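Local coordinates for tail protein, 43 kDa (Neisseria meningitidis MC58, PDB 3D37) that is of unknown function but is probably a structural component of a phage-like tail, built of barrel domains akin to those of Mu-type baseplate proteins, at residues Phe315-Arg320 with Gly339-Asp344; Asp26-Phe31 with Glu332-Glu337. All coordinates share one frame; numbering follows the deposited sequence.

Contact 1: Phe315-Arg320 with Gly339-Asp344; sequences FLMGRR and GIWTPD
W341 meets two side chains of strand 310-324, F315 and M317, and the contact is wholly apolar between the two segments. SD of M317 lies 4.2 Å from the centroid of the five-membered ring of W341 and only 13° off the ring normal, which places it over the indole face and makes this a Met-aromatic contact. The methionine chain is bent at both chi2 (76°) and chi3 (70°), and this double turn brings the methyl back beside the tryptophan, with CE of M317 3.9 Å from CG of W341. That methyl also lies in the plane of the F315 ring, at its edge. On the other indole face sits CG2 of T342, 3.6 Å above the plane, so the ring is held between a thioether and the methyl of its own neighbour in sequence.

The aromatic pair has a different geometry. F315 and the six-membered ring of W341 meet rim to rim, their centroids 5.9 Å apart, and neither covers the other's face. The shortest approach joins CE2 of F315 to CE3 of W341, at 3.6 Å.

Further rings extend the cluster: F31 stacks with W341, and Y181 packs edge-to-face with F315 while its hydroxyl bonds to the carbonyl oxygen of W341. L275 of helix 259-276 also touches the indole.

M317 and G318 both face R334, forming a classic beta bulge in the strand that supplies the methionine. With all three touching residues buried and thioether, methyl and ring carbons making the contact, cohesion between the strand and the loop after strand 330-337 rests on dispersion and shape, without a directional polar bond between the segments.

Contact 2: Asp26-Phe31 with Glu332-Glu337; sequences DIDSDF and ELRLKE
R334 reaches across to D28 and D30 with its guanidinium group and binds both carboxylates at its edge. D28 is gripped end-on: D28 OD1 accepts from NH2 of R334 on its syn lone pair, at 2.8 Å, while NH1 of R334 donates to D28 OD2 at 2.9 Å. The two planes are only 6° apart, which suits an end-on, two-bond salt bridge. D30 OD1 accepts from NH2 of R334 on its anti lone pair, at 2.9 Å and 164°; a further bond from NE of R334 to the same oxygen is weak. E332 OE2 accepts from NH1 of R334 at 3.1 Å, in the guanidinium plane, and one water bridges D30 OD1 and NE of R334. Three carboxylates around one arginine would be expected to stabilise its positive charge.

In the second shell, D30 OD2 is held by the backbone N of L32 and I33, and R320 pairs with E332 OE1 and with D26.

The axes of 26-30 and 332-337 run 12° from parallel and come within 9.4 Å, because strand 310-324 lies between them and pairs antiparallel with both; R334 and the aspartates thus join strands across their common neighbour.

How the contacts relate
Both contacts depend on strand 310-324: contact 1 uses its side chains directly, whereas contact 2 joins the strands that pair with it. Their centres are 10 Å apart, and backbone bonds connect them, R319 N to S29 O and F315 O to K336 N, each 2.8 Å. Contact 1 is buried and apolar, tying the strand to the loop beyond strand 330-337. Contact 2 is partly buried and ionic, and it unites the N-terminal GpP-like family region with the C-terminal one. From the aspartates of contact 2 the chain passes straight into F31, at the apolar cluster of contact 1.

Contact 1: Phe315-Arg320 with Gly339-Asp344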
loop_
_atom_site.group_PDB
_atom_site.type_symbol
_atom_site.label_atom_id
_atom_site.label_comp_id
_atom_site.label_asym_id
_atom_site.label_seq_id
_atom_site.Cartn_x
_atom_site.Cartn_y
_atom_site.Cartn_z
ATOM N N PHE A 315 -22.232 9.810 28.550
ATOM C CA PHE A 315 -23.424 9.105 28.110
ATOM C C PHE A 315 -23.207 8.472 26.727
ATOM O O PHE A 315 -22.757 9.130 25.765
ATOM C CB PHE A 315 -24.582 10.064 28.035
ATOM C CG PHE A 315 -25.858 9.414 27.622
ATOM C CD1 PHE A 315 -26.476 8.505 28.467
ATOM C CD2 PHE A 315 -26.445 9.691 26.374
ATOM C CE1 PHE A 315 -27.670 7.867 28.082
ATOM C CE2 PHE A 315 -27.639 9.055 25.979
ATOM C CZ PHE A 315 -28.254 8.142 26.837
ATOM N N LEU A 316 -23.461 7.179 26.653
ATOM C CA LEU A 316 -23.227 6.418 25.444
ATOM C C LEU A 316 -24.402 6.527 24.466
ATOM O O LEU A 316 -25.466 6.017 24.696
ATOM C CB LEU A 316 -22.887 4.959 25.759
ATOM C CG LEU A 316 -22.509 4.039 24.607
ATOM C CD1 LEU A 316 -21.156 4.492 23.989
ATOM C CD2 LEU A 316 -22.439 2.546 25.108
ATOM N N MET A 317 -24.155 7.187 23.357
ATOM C CA MET A 317 -25.236 7.586 22.429
ATOM C C MET A 317 -25.251 6.652 21.236
ATOM O O MET A 317 -26.245 6.511 20.570
ATOM C CB MET A 317 -24.969 9.061 21.999
ATOM C CG MET A 317 -26.006 9.718 21.188
ATOM S SD MET A 317 -27.532 10.280 22.055
ATOM C CE MET A 317 -26.669 11.617 22.951
ATOM N N GLY A 318 -24.099 6.070 20.943
ATOM C CA GLY A 318 -23.895 5.185 19.814
ATOM C C GLY A 318 -22.795 4.186 20.065
ATOM O O GLY A 318 -21.874 4.440 20.845
ATOM N N ARG A 319 -22.941 2.997 19.481
ATOM C CA ARG A 319 -21.942 1.999 19.610
ATOM C C ARG A 319 -21.886 1.036 18.453
ATOM O O ARG A 319 -22.900 0.641 17.897
ATOM C CB ARG A 319 -22.030 1.256 20.955
ATOM C CG ARG A 319 -23.049 0.244 21.081
ATOM C CD ARG A 319 -22.609 -1.173 20.621
ATOM N NE ARG A 319 -23.844 -1.905 20.726
ATOM C CZ ARG A 319 -24.768 -2.097 19.797
ATOM N NH1 ARG A 319 -24.630 -1.748 18.544
ATOM N NH2 ARG A 319 -25.860 -2.706 20.161
ATOM N N ARG A 320 -20.665 0.656 18.124
ATOM C CA ARG A 320 -20.412 -0.220 16.993
ATOM C C ARG A 320 -19.542 -1.400 17.410
ATOM O O ARG A 320 -18.394 -1.233 17.775
ATOM C CB ARG A 320 -19.805 0.658 15.897
ATOM C CG ARG A 320 -19.443 0.096 14.533
ATOM C CD ARG A 320 -18.853 1.308 13.736
ATOM N NE ARG A 320 -18.059 0.825 12.660
ATOM C CZ ARG A 320 -16.939 1.389 12.173
ATOM N NH1 ARG A 320 -16.450 2.565 12.624
ATOM N NH2 ARG A 320 -16.287 0.721 11.213
ATOM N N GLY A 339 -25.935 14.084 30.974
ATOM C CA GLY A 339 -27.054 14.847 31.495
ATOM C C GLY A 339 -27.732 15.785 30.501
ATOM O O GLY A 339 -28.678 16.443 30.865
ATOM N N ILE A 340 -27.286 15.825 29.248
ATOM C CA ILE A 340 -27.749 16.831 28.273
ATOM C C ILE A 340 -28.938 16.357 27.413
ATOM O O ILE A 340 -29.899 17.087 27.212
ATOM C CB ILE A 340 -26.530 17.286 27.367
ATOM C CG1 ILE A 340 -25.404 17.907 28.230
ATOM C CG2 ILE A 340 -26.970 18.252 26.275
ATOM C CD1 ILE A 340 -25.826 19.075 29.180
ATOM N N TRP A 341 -28.889 15.125 26.925
ATOM C CA TRP A 341 -29.911 14.546 26.026
ATOM C C TRP A 341 -31.187 14.194 26.793
ATOM O O TRP A 341 -31.106 13.625 27.858
ATOM C CB TRP A 341 -29.351 13.258 25.318
ATOM C CG TRP A 341 -30.232 12.703 24.179
ATOM C CD1 TRP A 341 -30.642 13.376 23.057
ATOM C CD2 TRP A 341 -30.857 11.385 24.094
ATOM N NE1 TRP A 341 -31.440 12.573 22.292
ATOM C CE2 TRP A 341 -31.605 11.358 22.901
ATOM C CE3 TRP A 341 -30.843 10.244 24.905
ATOM C CZ2 TRP A 341 -32.315 10.217 22.478
ATOM C CZ3 TRP A 341 -31.556 9.109 24.484
ATOM C CH2 TRP A 341 -32.270 9.105 23.288
ATOM N N THR A 342 -32.358 14.480 26.208
ATOM C CA THR A 342 -33.675 14.145 26.787
ATOM C C THR A 342 -33.713 14.161 28.332
ATOM O O THR A 342 -33.968 13.119 28.972
ATOM C CB THR A 342 -34.123 12.755 26.298
ATOM O OG1 THR A 342 -33.127 11.800 26.667
ATOM C CG2 THR A 342 -34.320 12.729 24.778
ATOM N N PRO A 343 -33.437 15.335 28.938
ATOM C CA PRO A 343 -33.351 15.439 30.411
ATOM C C PRO A 343 -34.705 15.308 31.146
ATOM O O PRO A 343 -34.735 14.953 32.330
ATOM C CB PRO A 343 -32.733 16.829 30.636
ATOM C CG PRO A 343 -33.128 17.623 29.419
ATOM C CD PRO A 343 -33.167 16.626 28.278
ATOM N N ASP A 344 -35.811 15.552 30.447
ATOM C CA ASP A 344 -37.129 15.434 31.066
ATOM C C ASP A 344 -37.575 13.995 31.282
ATOM O O ASP A 344 -38.471 13.753 32.097
ATOM C CB ASP A 344 -38.175 16.165 30.229
ATOM C CG ASP A 344 -37.795 17.621 29.972
ATOM O OD1 ASP A 344 -37.052 18.198 30.826
ATOM O OD2 ASP A 344 -38.245 18.179 28.926
#

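Contact 2: Asp26-Phe31 with Glu332-Glu337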
loop_
_atom_site.group_PDB
_atom_site.type_symbol
_atom_site.label_atom_id
_atom_site.label_comp_id
_atom_site.label_asym_id
_atom_site.label_seq_id
_atom_site.Cartn_x
_atom_site.Cartn_y
_atom_site.Cartn_z
ATOM N N ASP A 26 -19.810 -5.357 11.260
ATOM C CA ASP A 26 -20.046 -4.059 11.837
ATOM C C ASP A 26 -21.494 -4.066 12.243
ATOM O O ASP A 26 -22.368 -4.259 11.403
ATOM C CB ASP A 26 -19.840 -2.979 10.792
ATOM C CG ASP A 26 -18.368 -2.753 10.468
ATOM O OD1 ASP A 26 -17.582 -2.250 11.330
ATOM O OD2 ASP A 26 -17.974 -3.184 9.366
ATOM N N ILE A 27 -21.768 -3.813 13.526
ATOM C CA ILE A 27 -23.122 -3.788 14.067
ATOM C C ILE A 27 -23.244 -2.450 14.791
ATOM O O ILE A 27 -22.583 -2.239 15.811
ATOM C CB ILE A 27 -23.348 -4.969 15.023
ATOM C CG1 ILE A 27 -23.067 -6.306 14.336
ATOM C CG2 ILE A 27 -24.802 -4.974 15.647
ATOM C CD1 ILE A 27 -22.752 -7.456 15.372
ATOM N N ASP A 28 -24.059 -1.549 14.220
ATOM C CA ASP A 28 -24.106 -0.190 14.626
ATOM C C ASP A 28 -25.462 0.221 15.152
ATOM O O ASP A 28 -26.481 0.035 14.487
ATOM C CB ASP A 28 -23.608 0.761 13.543
ATOM C CG ASP A 28 -23.213 2.126 14.133
ATOM O OD1 ASP A 28 -24.085 2.864 14.624
ATOM O OD2 ASP A 28 -22.041 2.484 14.070
ATOM N N SER A 29 -25.463 0.627 16.421
ATOM C CA SER A 29 -26.655 1.188 17.101
ATOM C C SER A 29 -26.407 2.601 17.620
ATOM O O SER A 29 -25.345 2.908 18.133
ATOM C CB SER A 29 -27.096 0.305 18.268
ATOM O OG SER A 29 -27.210 -1.019 17.847
ATOM N N ASP A 30 -27.431 3.428 17.511
ATOM C CA ASP A 30 -27.341 4.887 17.725
ATOM C C ASP A 30 -28.717 5.460 18.066
ATOM O O ASP A 30 -29.704 5.168 17.421
ATOM C CB ASP A 30 -26.758 5.595 16.497
ATOM C CG ASP A 30 -26.254 6.991 16.809
ATOM O OD1 ASP A 30 -25.046 7.150 16.965
ATOM O OD2 ASP A 30 -27.053 7.916 16.967
ATOM N N PHE A 31 -28.817 6.271 19.103
ATOM C CA PHE A 31 -30.120 6.857 19.404
ATOM C C PHE A 31 -30.653 7.832 18.319
ATOM O O PHE A 31 -31.849 7.951 18.152
ATOM C CB PHE A 31 -30.081 7.594 20.751
ATOM C CG PHE A 31 -30.102 6.715 21.951
ATOM C CD1 PHE A 31 -31.148 5.822 22.176
ATOM C CD2 PHE A 31 -29.141 6.848 22.932
ATOM C CE1 PHE A 31 -31.201 5.065 23.348
ATOM C CE2 PHE A 31 -29.208 6.114 24.095
ATOM C CZ PHE A 31 -30.244 5.239 24.319
ATOM N N GLU A 332 -16.524 0.350 19.201
ATOM C CA GLU A 332 -16.456 1.819 19.211
ATOM C C GLU A 332 -17.573 2.362 20.004
ATOM O O GLU A 332 -18.783 2.005 19.811
ATOM C CB GLU A 332 -16.502 2.319 17.763
ATOM C CG GLU A 332 -16.746 3.813 17.604
ATOM C CD GLU A 332 -16.913 4.182 16.093
ATOM O OE1 GLU A 332 -15.948 3.827 15.356
ATOM O OE2 GLU A 332 -17.983 4.782 15.724
ATOM N N LEU A 333 -17.208 3.225 20.933
ATOM C CA LEU A 333 -18.137 3.825 21.882
ATOM C C LEU A 333 -18.222 5.335 21.612
ATOM O O LEU A 333 -17.219 6.044 21.752
ATOM C CB LEU A 333 -17.699 3.544 23.325
ATOM C CG LEU A 333 -17.390 2.069 23.715
ATOM C CD1 LEU A 333 -16.703 2.062 25.077
ATOM C CD2 LEU A 333 -18.667 1.222 23.702
ATOM N N ARG A 334 -19.373 5.793 21.137
ATOM C CA ARG A 334 -19.570 7.212 20.801
ATOM C C ARG A 334 -20.245 7.852 21.990
ATOM O O ARG A 334 -21.413 7.667 22.237
ATOM C CB ARG A 334 -20.393 7.389 19.515
ATOM C CG ARG A 334 -19.692 6.675 18.345
ATOM C CD ARG A 334 -20.306 7.050 16.980
ATOM N NE ARG A 334 -21.664 6.550 16.836
ATOM C CZ ARG A 334 -21.985 5.386 16.290
ATOM N NH1 ARG A 334 -21.054 4.536 15.856
ATOM N NH2 ARG A 334 -23.246 5.040 16.222
ATOM N N LEU A 335 -19.443 8.588 22.738
ATOM C CA LEU A 335 -19.800 9.140 24.019
ATOM C C LEU A 335 -20.055 10.650 23.950
ATOM O O LEU A 335 -19.402 11.400 23.201
ATOM C CB LEU A 335 -18.702 8.794 25.004
ATOM C CG LEU A 335 -18.588 7.327 25.393
ATOM C CD1 LEU A 335 -17.211 7.012 25.946
ATOM C CD2 LEU A 335 -19.733 6.952 26.403
ATOM N N LYS A 336 -21.025 11.094 24.740
ATOM C CA LYS A 336 -21.461 12.466 24.764
ATOM C C LYS A 336 -21.442 12.976 26.181
ATOM O O LYS A 336 -21.454 12.189 27.125
ATOM C CB LYS A 336 -22.882 12.580 24.175
ATOM C CG LYS A 336 -22.980 12.163 22.667
ATOM C CD LYS A 336 -22.382 13.298 21.822
ATOM C CE LYS A 336 -22.646 13.237 20.370
ATOM N NZ LYS A 336 -22.043 14.415 19.712
ATOM N N GLU A 337 -21.381 14.307 26.314
ATOM C CA GLU A 337 -21.560 14.973 27.583
ATOM C C GLU A 337 -22.768 14.396 28.335
ATOM O O GLU A 337 -23.880 14.231 27.786
ATOM C CB GLU A 337 -21.766 16.472 27.370
ATOM C CG GLU A 337 -21.795 17.306 28.631
ATOM C CD GLU A 337 -21.924 18.808 28.379
ATOM O OE1 GLU A 337 -22.097 19.251 27.217
ATOM O OE2 GLU A 337 -21.922 19.532 29.388
HETATM O O HOH W 1 -23.406 8.681 18.438
#